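Local coordinates for protein ribonucleoside-diphosphate reductase, alpha chain (Actinobacillus ureae ATCC 25976, PDB 6DQX) that probably reduces ribonucleoside diphosphates to deoxyribonucleoside diphosphates as the catalytic alpha subunit of a class Id ribonucleotide reductase, at residues G44-G49 with L53-F58; D217-M222 with L248-N253. One frame throughout, in Å; residues are numbered along the deposited sequence.

Contact 1 of 2, residues G44-G49 with L53-F58; sequences GYLLEG and LERIRF
Leu46, in the loop of a helix-loop-helix arrangement, lays one methyl against the aliphatic stem of Arg55 on the second helix. The loop, 44-49, leaves helix 35-44, and residues 53-58 belong to the early part of helix 52-67, so the contact folds the connection back on the helix it leads into. Leu46 CD2 does the touching: it lies 3.5 Å from Arg55 CG and 3.6 Å from Arg55 CB, with CD somewhat farther away. The two side chains run past each other in opposite directions, an alongside packing of methyl on methylene that leaves the guanidinium to other partners.

A second, looser approach lies farther along the loop, where Gly49 O and Glu54 OE1 stand 3.9 Å apart. These are both acceptors and make no bond with each other; OE1 is hydrogen-bonded just outside the segments, and the backbone N of Glu54 separately to Thr51 OG1.

Backbone carbonyls hold the far end of Arg55, probably fixing the stem that meets Leu46. Its CG is anti to the backbone N (chi1 -175°), and a bend at chi2 (68°) carries the chain past Leu46 toward helix 89-94. There NE donates to Trp92 O and NH2 to Phe95 O, with a weaker bond from NH2 to Ile91 O. These carbonyls gather where helix 89-94 ends, a setting that would favour a positive charge, and they tie that helix to helix 52-67. Phe58, one turn on, meets the guanidinium at its edge, with ring atom CE2 in the guanidinium plane and 3.5 Å from Arg55 NH1.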
ATOM      1  N   GLY A  44      16.502  22.457  10.537  1.00 37.03           N
ATOM      2  CA  GLY A  44      16.079  21.058  10.523  1.00 36.16           C
ATOM      3  C   GLY A  44      15.052  20.653  11.574  1.00 34.69           C
ATOM      4  O   GLY A  44      14.042  20.028  11.242  1.00 36.18           O
ATOM      5  N   TYR A  45      15.319  20.977  12.838  1.00 31.46           N
ATOM      6  CA  TYR A  45      14.641  20.310  13.973  1.00 29.81           C
ATOM      7  C   TYR A  45      13.784  21.174  14.864  1.00 27.58           C
ATOM      8  O   TYR A  45      12.826  20.661  15.445  1.00 31.08           O
ATOM      9  CB  TYR A  45      15.653  19.595  14.886  1.00 31.57           C
ATOM     10  CG  TYR A  45      16.643  18.676  14.202  1.00 33.85           C
ATOM     11  CD1 TYR A  45      16.347  18.030  12.996  1.00 35.39           C
ATOM     12  CD2 TYR A  45      17.873  18.413  14.789  1.00 36.36           C
ATOM     13  CE1 TYR A  45      17.274  17.202  12.376  1.00 37.00           C
ATOM     14  CE2 TYR A  45      18.793  17.566  14.183  1.00 36.74           C
ATOM     15  CZ  TYR A  45      18.493  16.977  12.976  1.00 35.74           C
ATOM     16  OH  TYR A  45      19.402  16.156  12.363  1.00 36.76           O
ATOM     17  N   LEU A  46      14.113  22.456  15.005  1.00 25.24           N
ATOM     18  CA  LEU A  46      13.444  23.313  15.985  1.00 26.51           C
ATOM     19  C   LEU A  46      12.227  23.971  15.365  1.00 27.21           C
ATOM     20  O   LEU A  46      12.274  24.388  14.203  1.00 26.99           O
ATOM     21  CB  LEU A  46      14.386  24.413  16.467  1.00 26.21           C
ATOM     22  CG  LEU A  46      15.657  23.920  17.166  1.00 26.50           C
ATOM     23  CD1 LEU A  46      16.566  25.094  17.449  1.00 27.14           C
ATOM     24  CD2 LEU A  46      15.303  23.183  18.451  1.00 26.97           C
ATOM     25  N   LEU A  47      11.161  24.069  16.141  1.00 27.66           N
ATOM     26  CA  LEU A  47       9.995  24.848  15.731  1.00 29.65           C
ATOM     27  C   LEU A  47      10.363  26.329  15.678  1.00 31.25           C
ATOM     28  O   LEU A  47      11.158  26.806  16.494  1.00 28.17           O
ATOM     29  CB  LEU A  47       8.819  24.605  16.679  1.00 30.78           C
ATOM     30  CG  LEU A  47       8.118  23.261  16.414  1.00 32.24           C
ATOM     31  CD1 LEU A  47       7.278  22.849  17.606  1.00 33.16           C
ATOM     32  CD2 LEU A  47       7.261  23.313  15.151  1.00 33.77           C
ATOM     33  N   GLU A  48       9.810  27.044  14.692  1.00 32.23           N
ATOM     34  CA  GLU A  48       9.989  28.488  14.578  1.00 35.12           C
ATOM     35  C   GLU A  48       9.724  29.103  15.942  1.00 32.65           C
ATOM     36  O   GLU A  48       8.761  28.740  16.620  1.00 34.67           O
ATOM     37  CB  GLU A  48       9.039  29.068  13.511  1.00 38.29           C
ATOM     38  CG  GLU A  48       8.930  30.593  13.494  1.00 42.50           C
ATOM     39  CD  GLU A  48       8.172  31.103  12.277  1.00 47.38           C
ATOM     40  OE1 GLU A  48       8.747  31.083  11.164  1.00 49.39           O
ATOM     41  OE2 GLU A  48       7.004  31.523  12.430  1.00 52.82           O
ATOM     42  N   GLY A  49      10.611  29.988  16.368  1.00 33.18           N
ATOM     43  CA  GLY A  49      10.496  30.646  17.672  1.00 32.50           C
ATOM     44  C   GLY A  49      10.966  29.865  18.894  1.00 32.72           C
ATOM     45  O   GLY A  49      10.656  30.259  20.017  1.00 34.96           O
ATOM     46  N   LEU A  53      19.253  26.509  22.711  1.00 20.14           N
ATOM     47  CA  LEU A  53      19.437  26.448  24.159  1.00 20.35           C
ATOM     48  C   LEU A  53      18.120  26.256  24.885  1.00 20.08           C
ATOM     49  O   LEU A  53      18.037  25.490  25.820  1.00 21.00           O
ATOM     50  CB  LEU A  53      20.152  27.707  24.696  1.00 21.36           C
ATOM     51  CG  LEU A  53      21.630  27.889  24.353  1.00 22.92           C
ATOM     52  CD1 LEU A  53      22.129  29.299  24.707  1.00 24.09           C
ATOM     53  CD2 LEU A  53      22.459  26.816  25.056  1.00 24.16           C
ATOM     54  N   GLU A  54      17.082  26.967  24.461  1.00 20.44           N
ATOM     55  CA  GLU A  54      15.758  26.828  25.051  1.00 21.01           C
ATOM     56  C   GLU A  54      15.246  25.387  24.944  1.00 19.61           C
ATOM     57  O   GLU A  54      14.670  24.826  25.877  1.00 19.19           O
ATOM     58  CB  GLU A  54      14.835  27.789  24.305  1.00 23.99           C
ATOM     59  CG  GLU A  54      13.440  27.912  24.802  1.00 25.66           C
ATOM     60  CD  GLU A  54      12.754  29.103  24.158  1.00 28.94           C
ATOM     61  OE1 GLU A  54      13.068  29.452  22.983  1.00 28.03           O
ATOM     62  OE2 GLU A  54      11.910  29.694  24.841  1.00 34.14           O
ATOM     63  N   ARG A  55      15.447  24.811  23.778  1.00 18.18           N
ATOM     64  CA  ARG A  55      15.060  23.425  23.534  1.00 17.86           C
ATOM     65  C   ARG A  55      15.803  22.457  24.484  1.00 17.24           C
ATOM     66  O   ARG A  55      15.182  21.552  25.055  1.00 17.50           O
ATOM     67  CB  ARG A  55      15.319  23.094  22.062  1.00 18.14           C
ATOM     68  CG  ARG A  55      14.859  21.726  21.597  1.00 18.18           C
ATOM     69  CD  ARG A  55      13.361  21.565  21.571  1.00 19.07           C
ATOM     70  NE  ARG A  55      13.029  20.166  21.309  1.00 19.37           N
ATOM     71  CZ  ARG A  55      12.147  19.417  21.959  1.00 18.61           C
ATOM     72  NH1 ARG A  55      11.406  19.899  22.938  1.00 19.46           N
ATOM     73  NH2 ARG A  55      12.005  18.136  21.599  1.00 19.07           N
ATOM     74  N   ILE A  56      17.095  22.681  24.695  1.00 17.46           N
ATOM     75  CA  ILE A  56      17.887  21.787  25.562  1.00 17.12           C
ATOM     76  C   ILE A  56      17.381  21.853  26.998  1.00 17.93           C
ATOM     77  O   ILE A  56      17.212  20.836  27.660  1.00 16.87           O
ATOM     78  CB  ILE A  56      19.392  22.094  25.484  1.00 17.61           C
ATOM     79  CG1 ILE A  56      19.931  21.792  24.077  1.00 18.51           C
ATOM     80  CG2 ILE A  56      20.166  21.339  26.550  1.00 17.94           C
ATOM     81  CD1 ILE A  56      21.220  22.529  23.772  1.00 18.75           C
ATOM     82  N   ARG A  57      17.157  23.067  27.489  1.00 19.06           N
ATOM     83  CA  ARG A  57      16.574  23.235  28.802  1.00 19.87           C
ATOM     84  C   ARG A  57      15.219  22.546  28.938  1.00 19.17           C
ATOM     85  O   ARG A  57      14.956  21.915  29.961  1.00 18.85           O
ATOM     86  CB  ARG A  57      16.442  24.743  29.141  1.00 21.70           C
ATOM     87  CG  ARG A  57      15.782  25.024  30.494  1.00 23.80           C
ATOM     88  CD  ARG A  57      16.787  24.828  31.626  1.00 26.55           C
ATOM     89  NE  ARG A  57      17.702  25.984  31.759  1.00 27.92           N
ATOM     90  CZ  ARG A  57      18.886  25.975  32.396  1.00 30.58           C
ATOM     91  NH1 ARG A  57      19.370  24.868  32.985  1.00 32.44           N
ATOM     92  NH2 ARG A  57      19.616  27.086  32.435  1.00 29.53           N
ATOM     93  N   PHE A  58      14.331  22.718  27.950  1.00 19.38           N
ATOM     94  CA  PHE A  58      13.021  22.084  27.981  1.00 19.63           C
ATOM     95  C   PHE A  58      13.152  20.556  28.041  1.00 19.25           C
ATOM     96  O   PHE A  58      12.459  19.904  28.803  1.00 17.23           O
ATOM     97  CB  PHE A  58      12.181  22.470  26.761  1.00 22.59           C
ATOM     98  CG  PHE A  58      10.856  21.773  26.700  1.00 24.75           C
ATOM     99  CD1 PHE A  58       9.762  22.278  27.388  1.00 27.24           C
ATOM    100  CD2 PHE A  58      10.703  20.599  25.970  1.00 25.91           C
ATOM    101  CE1 PHE A  58       8.533  21.637  27.330  1.00 28.78           C
ATOM    102  CE2 PHE A  58       9.489  19.947  25.915  1.00 26.70           C
ATOM    103  CZ  PHE A  58       8.403  20.456  26.604  1.00 28.72           C
TER

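Contact 2 of 2, residues D217-M222 with L248-N253; sequences DWLESM and LFFKDN. With EDO (1,2-ethanediol), chain G.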
ATOM      1  N   ASP A 217      26.154 -21.890   8.208  1.00 22.54           N
ATOM      2  CA  ASP A 217      26.206 -23.161   7.451  1.00 24.50           C
ATOM      3  C   ASP A 217      26.180 -22.919   5.932  1.00 24.97           C
ATOM      4  O   ASP A 217      26.899 -23.587   5.196  1.00 23.78           O
ATOM      5  CB  ASP A 217      25.074 -24.111   7.870  1.00 25.09           C
ATOM      6  CG  ASP A 217      25.237 -24.643   9.270  1.00 28.11           C
ATOM      7  OD1 ASP A 217      26.369 -24.648   9.797  1.00 27.84           O
ATOM      8  OD2 ASP A 217      24.223 -25.092   9.856  1.00 29.31           O
ATOM      9  N   TRP A 218      25.378 -21.950   5.478  1.00 24.51           N
ATOM     10  CA  TRP A 218      25.340 -21.545   4.070  1.00 24.73           C
ATOM     11  C   TRP A 218      26.723 -21.095   3.591  1.00 25.82           C
ATOM     12  O   TRP A 218      27.210 -21.544   2.535  1.00 25.73           O
ATOM     13  CB  TRP A 218      24.295 -20.432   3.822  1.00 23.89           C
ATOM     14  CG  TRP A 218      24.010 -20.206   2.366  1.00 23.36           C
ATOM     15  CD1 TRP A 218      22.991 -20.745   1.654  1.00 24.02           C
ATOM     16  CD2 TRP A 218      24.758 -19.400   1.450  1.00 22.53           C
ATOM     17  NE1 TRP A 218      23.054 -20.337   0.350  1.00 25.00           N
ATOM     18  CE2 TRP A 218      24.135 -19.510   0.195  1.00 24.59           C
ATOM     19  CE3 TRP A 218      25.903 -18.602   1.567  1.00 22.96           C
ATOM     20  CZ2 TRP A 218      24.609 -18.845  -0.938  1.00 24.49           C
ATOM     21  CZ3 TRP A 218      26.380 -17.949   0.448  1.00 23.25           C
ATOM     22  CH2 TRP A 218      25.725 -18.068  -0.796  1.00 25.02           C
ATOM     23  N   LEU A 219      27.356 -20.200   4.349  1.00 24.06           N
ATOM     24  CA  LEU A 219      28.700 -19.742   4.006  1.00 25.43           C
ATOM     25  C   LEU A 219      29.747 -20.842   4.068  1.00 24.45           C
ATOM     26  O   LEU A 219      30.656 -20.833   3.236  1.00 25.49           O
ATOM     27  CB  LEU A 219      29.159 -18.578   4.880  1.00 25.52           C
ATOM     28  CG  LEU A 219      28.663 -17.203   4.499  1.00 26.45           C
ATOM     29  CD1 LEU A 219      29.014 -16.257   5.648  1.00 27.77           C
ATOM     30  CD2 LEU A 219      29.245 -16.708   3.186  1.00 26.78           C
ATOM     31  N   GLU A 220      29.640 -21.772   5.019  1.00 25.82           N
ATOM     32  CA  GLU A 220      30.584 -22.911   5.062  1.00 29.85           C
ATOM     33  C   GLU A 220      30.430 -23.848   3.848  1.00 30.32           C
ATOM     34  O   GLU A 220      31.426 -24.379   3.339  1.00 30.39           O
ATOM     35  CB  GLU A 220      30.462 -23.705   6.360  1.00 33.28           C
ATOM     36  CG  GLU A 220      31.003 -22.968   7.592  1.00 36.50           C
ATOM     37  CD  GLU A 220      32.495 -22.662   7.515  1.00 39.20           C
ATOM     38  OE1 GLU A 220      33.275 -23.546   7.085  1.00 38.89           O
ATOM     39  OE2 GLU A 220      32.888 -21.528   7.874  1.00 39.65           O
ATOM     40  N   SER A 221      29.193 -24.037   3.399  1.00 29.12           N
ATOM     41  CA  SER A 221      28.908 -24.789   2.174  1.00 30.82           C
ATOM     42  C   SER A 221      29.516 -24.100   0.958  1.00 31.12           C
ATOM     43  O   SER A 221      30.124 -24.766   0.124  1.00 35.08           O
ATOM     44  CB  SER A 221      27.392 -24.993   2.000  1.00 30.80           C
ATOM     45  OG  SER A 221      27.088 -25.721   0.823  1.00 31.09           O
ATOM     46  N   MET A 222      29.358 -22.777   0.870  1.00 29.38           N
ATOM     47  CA  MET A 222      29.966 -21.947  -0.184  1.00 29.95           C
ATOM     48  C   MET A 222      31.505 -22.046  -0.204  1.00 33.35           C
ATOM     49  O   MET A 222      32.128 -22.226  -1.272  1.00 32.53           O
ATOM     50  CB  MET A 222      29.554 -20.486   0.011  1.00 30.25           C
ATOM     51  CG  MET A 222      29.861 -19.547  -1.136  1.00 30.50           C
ATOM     52  SD  MET A 222      31.531 -18.889  -1.243  1.00 35.30           S
ATOM     53  CE  MET A 222      31.620 -17.832   0.210  1.00 32.78           C
ATOM     54  N   LEU A 248      24.543  -6.643   4.668  1.00 15.47           N
ATOM     55  CA  LEU A 248      24.705  -8.012   5.097  1.00 15.26           C
ATOM     56  C   LEU A 248      24.244  -8.152   6.537  1.00 14.59           C
ATOM     57  O   LEU A 248      24.617  -7.349   7.385  1.00 13.88           O
ATOM     58  CB  LEU A 248      26.158  -8.423   4.968  1.00 16.44           C
ATOM     59  CG  LEU A 248      26.646  -8.416   3.510  1.00 17.84           C
ATOM     60  CD1 LEU A 248      28.152  -8.594   3.477  1.00 18.66           C
ATOM     61  CD2 LEU A 248      25.951  -9.514   2.719  1.00 19.86           C
ATOM     62  N   PHE A 249      23.425  -9.168   6.790  1.00 13.63           N
ATOM     63  CA  PHE A 249      22.962  -9.496   8.148  1.00 13.30           C
ATOM     64  C   PHE A 249      23.419 -10.916   8.409  1.00 13.72           C
ATOM     65  O   PHE A 249      22.916 -11.885   7.810  1.00 12.55           O
ATOM     66  CB  PHE A 249      21.452  -9.304   8.249  1.00 13.14           C
ATOM     67  CG  PHE A 249      20.862  -9.715   9.566  1.00 13.40           C
ATOM     68  CD1 PHE A 249      21.079  -8.966  10.709  1.00 13.85           C
ATOM     69  CD2 PHE A 249      20.071 -10.841   9.662  1.00 13.78           C
ATOM     70  CE1 PHE A 249      20.513  -9.348  11.925  1.00 13.71           C
ATOM     71  CE2 PHE A 249      19.508 -11.228  10.868  1.00 14.02           C
ATOM     72  CZ  PHE A 249      19.743 -10.485  12.002  1.00 13.64           C
ATOM     73  N   PHE A 250      24.444 -11.055   9.252  1.00 13.18           N
ATOM     74  CA  PHE A 250      24.942 -12.383   9.629  1.00 13.20           C
ATOM     75  C   PHE A 250      24.099 -12.951  10.746  1.00 13.79           C
ATOM     76  O   PHE A 250      24.380 -12.793  11.922  1.00 13.56           O
ATOM     77  CB  PHE A 250      26.425 -12.305   9.995  1.00 13.83           C
ATOM     78  CG  PHE A 250      27.284 -11.902   8.847  1.00 15.00           C
ATOM     79  CD1 PHE A 250      27.293 -12.678   7.691  1.00 16.17           C
ATOM     80  CD2 PHE A 250      28.055 -10.750   8.889  1.00 16.12           C
ATOM     81  CE1 PHE A 250      28.080 -12.308   6.609  1.00 16.98           C
ATOM     82  CE2 PHE A 250      28.840 -10.380   7.800  1.00 16.51           C
ATOM     83  CZ  PHE A 250      28.850 -11.168   6.673  1.00 17.22           C
ATOM     84  N   LYS A 251      23.044 -13.654  10.338  1.00 14.88           N
ATOM     85  CA  LYS A 251      21.942 -13.966  11.232  1.00 14.90           C
ATOM     86  C   LYS A 251      22.332 -14.896  12.361  1.00 15.34           C
ATOM     87  O   LYS A 251      21.768 -14.833  13.461  1.00 16.08           O
ATOM     88  CB  LYS A 251      20.745 -14.519  10.432  1.00 15.72           C
ATOM     89  CG  LYS A 251      21.034 -15.758   9.585  1.00 16.76           C
ATOM     90  CD  LYS A 251      19.773 -16.170   8.827  1.00 16.81           C
ATOM     91  CE  LYS A 251      20.080 -17.095   7.671  1.00 18.17           C
ATOM     92  NZ  LYS A 251      18.820 -17.634   7.063  1.00 18.99           N
ATOM     93  N   ASP A 252      23.294 -15.776  12.123  1.00 16.02           N
ATOM     94  CA  ASP A 252      23.704 -16.687  13.172  1.00 17.08           C
ATOM     95  C   ASP A 252      24.579 -15.974  14.232  1.00 16.04           C
ATOM     96  O   ASP A 252      24.430 -16.247  15.428  1.00 15.47           O
ATOM     97  CB  ASP A 252      24.340 -17.943  12.574  1.00 19.21           C
ATOM     98  CG  ASP A 252      23.314 -18.799  11.805  1.00 21.99           C
ATOM     99  OD1 ASP A 252      22.146 -18.960  12.265  1.00 21.49           O
ATOM    100  OD2 ASP A 252      23.678 -19.309  10.728  1.00 24.47           O
ATOM    101  N   ASN A 253      25.387 -15.001  13.805  1.00 14.16           N
ATOM    102  CA  ASN A 253      26.116 -14.140  14.746  1.00 14.66           C
ATOM    103  C   ASN A 253      25.145 -13.258  15.545  1.00 14.70           C
ATOM    104  O   ASN A 253      25.289 -13.129  16.775  1.00 13.34           O
ATOM    105  CB  ASN A 253      27.161 -13.283  14.044  1.00 14.88           C
ATOM    106  CG  ASN A 253      28.291 -14.104  13.430  1.00 15.52           C
ATOM    107  OD1 ASN A 253      28.493 -15.277  13.775  1.00 15.56           O
ATOM    108  ND2 ASN A 253      29.006 -13.505  12.468  1.00 15.53           N
TER
HETATM  109  C1  EDO G 606      20.968 -21.448  -2.153  1.00 32.87           C
HETATM  110  O1  EDO G 606      20.923 -22.182  -0.928  1.00 29.39           O
HETATM  111  C2  EDO G 606      20.094 -20.222  -1.934  1.00 34.49           C
HETATM  112  O2  EDO G 606      19.755 -19.339  -3.018  1.00 34.08           O
HETATM  113  O   HOH W   1      23.914 -21.779  10.104  1.00 23.34           O
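Leu219 and Phe250 meet within a beta-alpha-beta crossover of the barrel, between helix 216-223 and the end of strand 247-249; strand 209-213, which precedes the helix, pairs in parallel with 247-249. From CA, the CB of Leu219 heads toward the 248-253 segment. The next atom, CG, sits anti to the carbonyl carbon (chi1 -81°), and from it CD1 reaches Phe250 CE1 at 4.2 Å. The methyl approaches the ring obliquely, and the two side chains cross at about a right angle. Around this apolar pair, Leu219 also packs on Val214 and on Leu540 and Glu543 of helix 532-544.

Phe250 is the centre of an inverse gamma turn and sits at the N-cap position, right before helix 251-256. Two residues on, Asp252 faces the start of helix 216-223. Its OD2 accepts the backbone N-H of His216, and a water extends this to the next amide, accepting from Asp217 N at 2.9 Å. OD2 thus serves His216 N directly and Asp217 N through the water, which donates to Asp252 OD2 at 2.6 Å.

How the contacts relate
Contact 1 closes before contact 2 opens along the chain, and the two share no helix or strand. Their centres are 45 Å apart, on opposite sides of the chain's centre, with about 25 Å between nearest atoms. Contact 1 belongs to the N-terminal helices, joining consecutive segments around helix 52-67, which farther along carries His65, seen to bind magnesium in this protein though not in this chain's model. Contact 2 lies in the mixed sheet and helices of the barrel and bridges 25 intervening residues, mostly helical. One joins a loop to the helix that follows it, the other packs a crossover helix against the end of a barrel strand. Neither involves the second chain of the assembly.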